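Local coordinates for protein D-aminopeptidase (Burkholderia sp. LK4, PDB 5TZB) that probably cleaves N-terminal residues, among them beta-amino acids, from peptides as an Ntn hydrolase of peptidase family S58, at residues 81-86 against 104-109. Sequence-based numbering, arbitrary orientation.
Sequences PCFAGV and AGLLTT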
loop_
_atom_site.group_PDB
_atom_site.type_symbol
_atom_site.label_atom_id
_atom_site.label_comp_id
_atom_site.label_asym_id
_atom_site.label_seq_id
_atom_site.Cartn_x
_atom_site.Cartn_y
_atom_site.Cartn_z
ATOM N N PRO C 81 23.570 4.980 -6.918
ATOM C CA PRO C 81 22.127 4.811 -6.744
ATOM C C PRO C 81 21.420 6.094 -6.338
ATOM O O PRO C 81 22.009 6.920 -5.645
ATOM C CB PRO C 81 22.036 3.774 -5.608
ATOM C CG PRO C 81 23.322 3.041 -5.666
ATOM C CD PRO C 81 24.334 4.069 -6.046
ATOM N N CYS C 82 20.163 6.245 -6.750
ATOM C CA CYS C 82 19.336 7.366 -6.319
ATOM C C CYS C 82 18.201 6.862 -5.454
ATOM O O CYS C 82 17.590 5.832 -5.747
ATOM C CB CYS C 82 18.747 8.130 -7.511
ATOM S SG CYS C 82 19.934 8.925 -8.592
ATOM N N PHE C 83 17.895 7.594 -4.394
ATOM C CA PHE C 83 16.662 7.347 -3.681
ATOM C C PHE C 83 15.481 7.598 -4.644
ATOM O O PHE C 83 15.544 8.462 -5.531
ATOM C CB PHE C 83 16.570 8.221 -2.437
ATOM C CG PHE C 83 17.452 7.755 -1.292
ATOM C CD1 PHE C 83 17.706 6.400 -1.094
ATOM C CD2 PHE C 83 18.015 8.678 -0.405
ATOM C CE1 PHE C 83 18.507 5.963 -0.018
ATOM C CE2 PHE C 83 18.825 8.256 0.666
ATOM C CZ PHE C 83 19.068 6.901 0.863
ATOM N N ALA C 84 14.429 6.801 -4.509
ATOM C CA ALA C 84 13.311 6.896 -5.436
ATOM C C ALA C 84 12.045 6.335 -4.817
ATOM O O ALA C 84 12.091 5.648 -3.802
ATOM C CB ALA C 84 13.639 6.179 -6.742
ATOM N N GLY C 85 10.908 6.636 -5.440
ATOM C CA GLY C 85 9.640 6.133 -4.967
ATOM C C GLY C 85 8.663 6.104 -6.129
ATOM O O GLY C 85 8.877 6.776 -7.150
ATOM N N VAL C 86 7.586 5.337 -5.978
ATOM C CA VAL C 86 6.576 5.248 -7.028
ATOM C C VAL C 86 5.196 5.548 -6.488
ATOM O O VAL C 86 4.913 5.296 -5.310
ATOM C CB VAL C 86 6.548 3.861 -7.685
ATOM C CG1 VAL C 86 7.835 3.602 -8.419
ATOM C CG2 VAL C 86 6.292 2.765 -6.646
ATOM N N ALA C 104 12.953 -0.744 -1.171
ATOM C CA ALA C 104 14.159 -0.099 -0.649
ATOM C C ALA C 104 14.399 1.307 -1.192
ATOM O O ALA C 104 15.362 1.967 -0.798
ATOM C CB ALA C 104 15.357 -0.966 -0.925
ATOM N N GLY C 105 13.560 1.743 -2.127
ATOM C CA GLY C 105 13.664 3.080 -2.681
ATOM C C GLY C 105 14.995 3.381 -3.359
ATOM O O GLY C 105 15.502 4.503 -3.264
ATOM N N LEU C 106 15.541 2.403 -4.075
ATOM C CA LEU C 106 16.829 2.590 -4.739
ATOM C C LEU C 106 16.739 2.359 -6.245
ATOM O O LEU C 106 16.551 1.231 -6.707
ATOM C CB LEU C 106 17.886 1.659 -4.130
ATOM C CG LEU C 106 18.382 2.031 -2.719
ATOM C CD1 LEU C 106 19.227 0.900 -2.074
ATOM C CD2 LEU C 106 19.168 3.329 -2.761
ATOM N N LEU C 107 16.898 3.447 -7.000
ATOM C CA LEU C 107 17.001 3.406 -8.447
ATOM C C LEU C 107 18.460 3.147 -8.788
ATOM O O LEU C 107 19.338 3.935 -8.407
ATOM C CB LEU C 107 16.503 4.734 -9.061
ATOM C CG LEU C 107 16.594 4.953 -10.575
ATOM C CD1 LEU C 107 15.647 4.000 -11.327
ATOM C CD2 LEU C 107 16.301 6.422 -10.958
ATOM N N THR C 108 18.727 2.047 -9.491
ATOM C CA THR C 108 20.097 1.601 -9.703
ATOM C C THR C 108 20.392 1.389 -11.182
ATOM O O THR C 108 21.421 0.811 -11.530
ATOM C CB THR C 108 20.382 0.268 -8.940
ATOM O OG1 THR C 108 19.511 -0.761 -9.425
ATOM C CG2 THR C 108 20.166 0.438 -7.447
ATOM N N THR C 109 19.471 1.827 -12.039
ATOM C CA THR C 109 19.546 1.597 -13.478
ATOM C C THR C 109 19.044 2.823 -14.227
ATOM O O THR C 109 18.483 3.724 -13.616
ATOM C CB THR C 109 18.682 0.401 -13.929
ATOM O OG1 THR C 109 17.304 0.675 -13.614
ATOM C CG2 THR C 109 19.134 -0.893 -13.250
#
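C82 and L107 form an antiparallel hydrogen-bonded pair, C82 N giving to L107 O at 3.0 Å and L107 N to C82 O at 2.8 Å, both bonds nearly straight. The pairing frays toward G105, the first residue past helix 98-104, with positive phi: A84 N still reaches G105 O at 2.8 Å, but the bond is bent, 135° at the hydrogen, and the donor lies above the carbonyl plane, not on a lone pair. The same oxygen takes a CA-H...O contact from F83 CA at 3.1 Å, with the edge of the F83 ring beside it. On one face F83 and L106 run side by side, each CG anti to its carbonyl carbon; L106 CD2 meets F83 CD1 obliquely at 3.8 Å, and P81 CB touches the same methyl. On the other, L107 CB settles 4.0 Å from A84 CB and also beside C82 CB. The two-residue strand 106-107 lies at the edge of a mixed sheet, paired with strand 82-88, which bonds on to strand 298-305. F304 of that strand touches C82, A84 and L107, I101 of helix 98-104 rests on A84, and M328 of a second subunit packs on F83 and its N331 on L106.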